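Long-range contacts in mosquitocidal toxin (Lysinibacillus sphaericus, PDB 2VSE), which probably kills mosquito larvae by ADP-ribosylating target proteins, its ADP-ribosyltransferase domain being joined to four ricin-B-like lectin domains thought to bind glycans: residues K595-Y600 with K608-Q613; G560-M565 with L690-S695. All coordinates share one frame; numbering follows the deposited sequence.

Contact 1: residues K595-Y600 with K608-Q613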
loop_
_atom_site.group_PDB
_atom_site.type_symbol
_atom_site.label_atom_id
_atom_site.label_comp_id
_atom_site.label_asym_id
_atom_site.label_seq_id
_atom_site.Cartn_x
_atom_site.Cartn_y
_atom_site.Cartn_z
ATOM N N LYS A 595 27.289 -12.237 12.649
ATOM C CA LYS A 595 26.813 -11.133 11.819
ATOM C C LYS A 595 27.082 -11.468 10.369
ATOM O O LYS A 595 28.057 -12.143 10.060
ATOM C CB LYS A 595 27.525 -9.821 12.168
ATOM C CG LYS A 595 27.361 -9.356 13.610
ATOM C CD LYS A 595 28.232 -8.145 13.884
ATOM C CE LYS A 595 28.124 -7.691 15.325
ATOM N NZ LYS A 595 29.058 -6.559 15.617
ATOM N N TRP A 596 26.222 -10.993 9.481
ATOM C CA TRP A 596 26.313 -11.332 8.077
ATOM C C TRP A 596 25.998 -10.112 7.237
ATOM O O TRP A 596 25.056 -9.370 7.536
ATOM C CB TRP A 596 25.337 -12.462 7.733
ATOM C CG TRP A 596 25.477 -13.643 8.633
ATOM C CD1 TRP A 596 25.029 -13.746 9.916
ATOM C CD2 TRP A 596 26.112 -14.894 8.326
ATOM N NE1 TRP A 596 25.355 -14.974 10.432
ATOM C CE2 TRP A 596 26.020 -15.702 9.481
ATOM C CE3 TRP A 596 26.754 -15.408 7.192
ATOM C CZ2 TRP A 596 26.545 -17.002 9.539
ATOM C CZ3 TRP A 596 27.287 -16.713 7.253
ATOM C CH2 TRP A 596 27.169 -17.487 8.418
ATOM N N THR A 597 26.796 -9.897 6.189
ATOM C CA THR A 597 26.462 -8.899 5.171
ATOM C C THR A 597 25.489 -9.525 4.168
ATOM O O THR A 597 25.771 -10.575 3.590
ATOM C CB THR A 597 27.700 -8.372 4.413
ATOM O OG1 THR A 597 28.302 -9.446 3.692
ATOM C CG2 THR A 597 28.721 -7.772 5.355
ATOM N N VAL A 598 24.339 -8.884 3.985
ATOM C CA VAL A 598 23.296 -9.376 3.088
ATOM C C VAL A 598 23.258 -8.459 1.856
ATOM O O VAL A 598 23.088 -7.245 1.987
ATOM C CB VAL A 598 21.940 -9.419 3.821
ATOM C CG1 VAL A 598 20.813 -9.795 2.891
ATOM C CG2 VAL A 598 22.000 -10.398 5.027
ATOM N N THR A 599 23.436 -9.035 0.667
ATOM C CA THR A 599 23.563 -8.230 -0.553
ATOM C C THR A 599 22.720 -8.758 -1.714
ATOM O O THR A 599 22.797 -9.937 -2.072
ATOM C CB THR A 599 25.045 -8.084 -1.008
ATOM O OG1 THR A 599 25.863 -7.707 0.107
ATOM C CG2 THR A 599 25.184 -7.023 -2.090
ATOM N N TYR A 600 21.925 -7.870 -2.303
ATOM C CA TYR A 600 21.064 -8.242 -3.408
ATOM C C TYR A 600 21.857 -8.387 -4.694
ATOM O O TYR A 600 22.749 -7.590 -4.975
ATOM C CB TYR A 600 19.972 -7.197 -3.614
ATOM C CG TYR A 600 18.923 -7.583 -4.633
ATOM C CD1 TYR A 600 18.086 -8.684 -4.424
ATOM C CD2 TYR A 600 18.750 -6.837 -5.795
ATOM C CE1 TYR A 600 17.112 -9.036 -5.355
ATOM C CE2 TYR A 600 17.774 -7.170 -6.728
ATOM C CZ TYR A 600 16.962 -8.269 -6.500
ATOM O OH TYR A 600 16.006 -8.602 -7.426
ATOM N N LYS A 608 22.952 -12.742 -1.373
ATOM C CA LYS A 608 24.092 -13.456 -0.822
ATOM C C LYS A 608 24.277 -13.036 0.625
ATOM O O LYS A 608 24.247 -11.847 0.948
ATOM C CB LYS A 608 25.364 -13.180 -1.624
ATOM C CG LYS A 608 26.439 -14.239 -1.422
ATOM C CD LYS A 608 27.369 -14.350 -2.614
ATOM C CE LYS A 608 28.205 -15.608 -2.509
ATOM N NZ LYS A 608 29.223 -15.677 -3.585
ATOM N N ILE A 609 24.456 -14.034 1.482
ATOM C CA ILE A 609 24.599 -13.852 2.921
ATOM C C ILE A 609 26.010 -14.294 3.326
ATOM O O ILE A 609 26.263 -15.472 3.608
ATOM C CB ILE A 609 23.527 -14.657 3.667
ATOM C CG1 ILE A 609 22.133 -14.200 3.202
ATOM C CG2 ILE A 609 23.699 -14.512 5.180
ATOM C CD1 ILE A 609 21.003 -15.139 3.555
ATOM N N ARG A 610 26.931 -13.336 3.324
ATOM C CA ARG A 610 28.335 -13.599 3.606
ATOM C C ARG A 610 28.628 -13.308 5.068
ATOM O O ARG A 610 28.124 -12.328 5.613
ATOM C CB ARG A 610 29.237 -12.738 2.706
ATOM C CG ARG A 610 28.949 -12.874 1.196
ATOM C CD ARG A 610 29.867 -12.012 0.351
ATOM N NE ARG A 610 31.231 -12.533 0.377
ATOM C CZ ARG A 610 31.828 -13.175 -0.625
ATOM N NH1 ARG A 610 31.207 -13.377 -1.784
ATOM N NH2 ARG A 610 33.065 -13.613 -0.462
ATOM N N ASN A 611 29.430 -14.162 5.700
ATOM C CA ASN A 611 29.778 -13.985 7.105
ATOM C C ASN A 611 30.650 -12.760 7.294
ATOM O O ASN A 611 31.492 -12.475 6.450
ATOM C CB ASN A 611 30.502 -15.209 7.642
ATOM C CG ASN A 611 30.673 -15.159 9.131
ATOM O OD1 ASN A 611 31.720 -14.766 9.627
ATOM N ND2 ASN A 611 29.635 -15.534 9.857
ATOM N N LEU A 612 30.447 -12.027 8.385
ATOM C CA LEU A 612 31.205 -10.795 8.586
ATOM C C LEU A 612 32.636 -11.084 9.036
ATOM O O LEU A 612 33.572 -10.435 8.566
ATOM C CB LEU A 612 30.492 -9.824 9.539
ATOM C CG LEU A 612 31.157 -8.456 9.772
ATOM C CD1 LEU A 612 31.119 -7.595 8.522
ATOM C CD2 LEU A 612 30.516 -7.727 10.929
ATOM N N GLN A 613 32.806 -12.054 9.936
ATOM C CA GLN A 613 34.143 -12.509 10.332
ATOM C C GLN A 613 34.863 -13.152 9.150
ATOM O O GLN A 613 35.982 -12.764 8.812
ATOM C CB GLN A 613 34.068 -13.493 11.505
ATOM C CG GLN A 613 35.404 -14.076 11.952
ATOM C CD GLN A 613 36.140 -13.201 12.937
ATOM O OE1 GLN A 613 35.531 -12.520 13.759
ATOM N NE2 GLN A 613 37.463 -13.225 12.871
#
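Two reciprocal pairs of backbone hydrogen bonds tie T599 to K608 and T597 to R610, the hydrogen-bonded positions of an antiparallel beta hairpin within a ricin-B-like beta-trefoil domain. At T599 and K608 both N to O distances are 2.9 Å. T597 N to R610 O, at 2.8 Å, is more bent at its hydrogen (136°), and T597 OG1 adds a weak bond to that same R610 O. A fifth backbone bond, from L612 N to K595 O (2.9 Å), continues the pairing just past the strands.

Between these rungs W596 pairs with N611 and V598 with I609, and all four side chains share the buried face. Threonines, branched at CB, suit the extended strand on the other face, where T597 and T599 are the more accessible, while K608, though buried, sends its extended chain away from the threonines to a salt bridge with D635. On the buried face, the I609 methyl CG2 rests 3.7 Å from W596 CB, while V598 CG2 lies more loosely against I609 CG1. K595 and L612 run side by side, so the lysine's aliphatic carbons cover leucine CD2. W596, with CG anti to its carbonyl carbon (chi1 -52°), lays its six-membered ring against N611, CE3 near the backbone and CZ3 near CB. Asparagine fits here because its small amide can serve the backbone as well: OD1 accepts from H614 N and ND2 donates to N593 O. The amide stands almost perpendicular to the indole (87°), and its ND2 sits over one face toward the rim, 3.4 Å from W596 CZ2.

Contact 2: residues G560-M565 with L690-S695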
loop_
_atom_site.group_PDB
_atom_site.type_symbol
_atom_site.label_atom_id
_atom_site.label_comp_id
_atom_site.label_asym_id
_atom_site.label_seq_id
_atom_site.Cartn_x
_atom_site.Cartn_y
_atom_site.Cartn_z
ATOM N N GLY A 560 22.829 -4.627 3.908
ATOM C CA GLY A 560 23.365 -4.208 5.182
ATOM C C GLY A 560 23.908 -5.377 5.974
ATOM O O GLY A 560 24.003 -6.504 5.463
ATOM N N ILE A 561 24.279 -5.096 7.222
ATOM C CA ILE A 561 24.773 -6.119 8.127
ATOM C C ILE A 561 23.643 -6.534 9.058
ATOM O O ILE A 561 22.960 -5.687 9.649
ATOM C CB ILE A 561 26.011 -5.650 8.914
ATOM C CG1 ILE A 561 27.107 -5.199 7.943
ATOM C CG2 ILE A 561 26.510 -6.762 9.837
ATOM C CD1 ILE A 561 28.311 -4.570 8.609
ATOM N N TYR A 562 23.456 -7.844 9.172
ATOM C CA TYR A 562 22.281 -8.404 9.798
ATOM C C TYR A 562 22.645 -9.521 10.745
ATOM O O TYR A 562 23.687 -10.159 10.601
ATOM C CB TYR A 562 21.365 -9.001 8.728
ATOM C CG TYR A 562 20.573 -8.013 7.897
ATOM C CD1 TYR A 562 19.291 -7.636 8.284
ATOM C CD2 TYR A 562 21.088 -7.483 6.711
ATOM C CE1 TYR A 562 18.545 -6.753 7.527
ATOM C CE2 TYR A 562 20.340 -6.594 5.938
ATOM C CZ TYR A 562 19.063 -6.237 6.358
ATOM O OH TYR A 562 18.281 -5.350 5.635
ATOM N N GLN A 563 21.765 -9.751 11.713
ATOM C CA GLN A 563 21.728 -11.007 12.435
ATOM C C GLN A 563 20.391 -11.648 12.134
ATOM O O GLN A 563 19.388 -10.950 11.916
ATOM C CB GLN A 563 21.870 -10.765 13.921
ATOM C CG GLN A 563 23.155 -10.094 14.284
ATOM C CD GLN A 563 23.412 -10.145 15.770
ATOM O OE1 GLN A 563 22.775 -9.431 16.539
ATOM N NE2 GLN A 563 24.335 -10.998 16.184
ATOM N N PHE A 564 20.377 -12.972 12.111
ATOM C CA PHE A 564 19.143 -13.737 11.932
ATOM C C PHE A 564 18.735 -14.343 13.267
ATOM O O PHE A 564 19.387 -15.255 13.760
ATOM C CB PHE A 564 19.346 -14.835 10.888
ATOM C CG PHE A 564 19.848 -14.328 9.579
ATOM C CD1 PHE A 564 18.969 -14.119 8.519
ATOM C CD2 PHE A 564 21.200 -14.047 9.396
ATOM C CE1 PHE A 564 19.429 -13.646 7.299
ATOM C CE2 PHE A 564 21.670 -13.563 8.182
ATOM C CZ PHE A 564 20.786 -13.368 7.131
ATOM N N MET A 565 17.665 -13.822 13.847
ATOM C CA MET A 565 17.150 -14.307 15.130
ATOM C C MET A 565 16.040 -15.309 14.861
ATOM O O MET A 565 15.189 -15.043 14.009
ATOM C CB MET A 565 16.574 -13.136 15.925
ATOM C CG MET A 565 17.551 -12.018 16.241
ATOM S SD MET A 565 16.648 -10.699 17.062
ATOM C CE MET A 565 15.972 -9.833 15.644
ATOM N N LEU A 690 14.851 -10.301 11.558
ATOM C CA LEU A 690 16.104 -9.693 11.121
ATOM C C LEU A 690 16.501 -8.525 12.007
ATOM O O LEU A 690 15.729 -7.605 12.198
ATOM C CB LEU A 690 16.005 -9.218 9.655
ATOM C CG LEU A 690 15.767 -10.278 8.571
ATOM C CD1 LEU A 690 15.572 -9.653 7.192
ATOM C CD2 LEU A 690 16.919 -11.238 8.526
ATOM N N ARG A 691 17.702 -8.576 12.568
ATOM C CA ARG A 691 18.273 -7.396 13.205
ATOM C C ARG A 691 19.206 -6.783 12.205
ATOM O O ARG A 691 20.243 -7.355 11.842
ATOM C CB ARG A 691 19.003 -7.697 14.507
ATOM C CG ARG A 691 19.699 -6.478 15.108
ATOM C CD ARG A 691 19.758 -6.518 16.653
ATOM N NE ARG A 691 20.158 -7.832 17.150
ATOM C CZ ARG A 691 19.478 -8.572 18.025
ATOM N NH1 ARG A 691 18.362 -8.137 18.573
ATOM N NH2 ARG A 691 19.952 -9.750 18.376
ATOM N N HIS A 692 18.798 -5.618 11.741
ATOM C CA HIS A 692 19.579 -4.828 10.854
ATOM C C HIS A 692 20.476 -3.954 11.732
ATOM O O HIS A 692 20.060 -2.894 12.201
ATOM C CB HIS A 692 18.641 -3.994 9.981
ATOM C CG HIS A 692 19.334 -3.244 8.890
ATOM N ND1 HIS A 692 18.738 -2.204 8.214
ATOM C CD2 HIS A 692 20.575 -3.371 8.365
ATOM C CE1 HIS A 692 19.577 -1.726 7.314
ATOM N NE2 HIS A 692 20.702 -2.414 7.390
ATOM N N LEU A 693 21.702 -4.420 11.960
ATOM C CA LEU A 693 22.648 -3.751 12.872
ATOM C C LEU A 693 23.045 -2.408 12.313
ATOM O O LEU A 693 23.258 -1.438 13.033
ATOM C CB LEU A 693 23.908 -4.598 13.051
ATOM C CG LEU A 693 23.700 -5.935 13.747
ATOM C CD1 LEU A 693 24.720 -6.955 13.315
ATOM C CD2 LEU A 693 23.724 -5.744 15.247
ATOM N N ASN A 694 23.107 -2.384 10.997
ATOM C CA ASN A 694 23.590 -1.275 10.209
ATOM C C ASN A 694 22.589 -0.107 10.105
ATOM O O ASN A 694 22.887 0.912 9.490
ATOM C CB ASN A 694 23.874 -1.833 8.801
ATOM C CG ASN A 694 25.072 -1.206 8.163
ATOM O OD1 ASN A 694 25.042 -0.835 6.989
ATOM N ND2 ASN A 694 26.146 -1.062 8.935
ATOM N N SER A 695 21.407 -0.248 10.701
ATOM C CA SER A 695 20.276 0.630 10.354
ATOM C C SER A 695 20.300 2.018 10.996
ATOM O O SER A 695 21.291 2.428 11.604
ATOM C CB SER A 695 18.946 -0.067 10.669
ATOM O OG SER A 695 18.628 0.019 12.051
#
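R691 leaves its strand beside Q563, and its side chain can be followed outward. CB meets the terminal methyl CE of M565 at 3.9 Å. CG stands anti to the backbone N (chi1 175°), and bends at chi2 and chi3 fold the chain over so that CD passes near Q563 OE1. NE then donates to that oxygen at 3.1 Å in a nearly straight bond (163°), with OE1 at the guanidinium edge, in its plane. From CZ the group forks: NH2 makes a weak second bond to OE1, whereas NH1 lies 3.4 Å from M565 SD, which covers one guanidinium face. A flexible thioether suits this place, being polarisable enough to lie against a flat cation. Glutamine suits its own because OE1 faces the arginine while NE2 donates to N588 OD1 and Q594 O.

In the backbone, Q563 and R691 exchange hydrogen bonds as the hydrogen-bonded pair of two antiparallel strands, the first and last of this beta-trefoil domain; their meeting closes it, Q563 and R691 being 128 positions apart in sequence. I561 O accepts from L693 N (2.9 Å), just where the chain enters a type I turn from H692 to S695.

Y562 and H692, a non-hydrogen-bonded pair, form an offset stack with centroids 4.6 Å apart and planes at 12°. The imidazole edge also faces I561 O, and Y562 OH is held by Q558 O. G560, having no side chain, lets its CA lie 3.9 Å from H692 NE2. On the same face of the sheet as Y562 and H692, L690 CB packs on Y562 CD1, and its methyl CD2 reaches F564 CD1 at 3.5 Å.

Contacts 1 and 2 belong to one antiparallel sheet, in which the strands run in the order 606-611, 596-601, 560-566, 688-692: contact 1 is the first of these pairings, contact 2 the last, and the pairing of 596-601 with 560-566 joins them. Their centres are 10 Å apart. Probable hydrogen bonds join them, Y562 N to W596 O at 2.7 Å and V598 N to G560 O at 2.8 Å. Packing follows: V598 CG2 is 3.5 Å from Y562 CD2, and K595 CG touches L693 CD1. F564 and W596 meet edge-to-face on the buried side. In sequence the local hairpin of contact 1 is nested within the long loop that contact 2 closes.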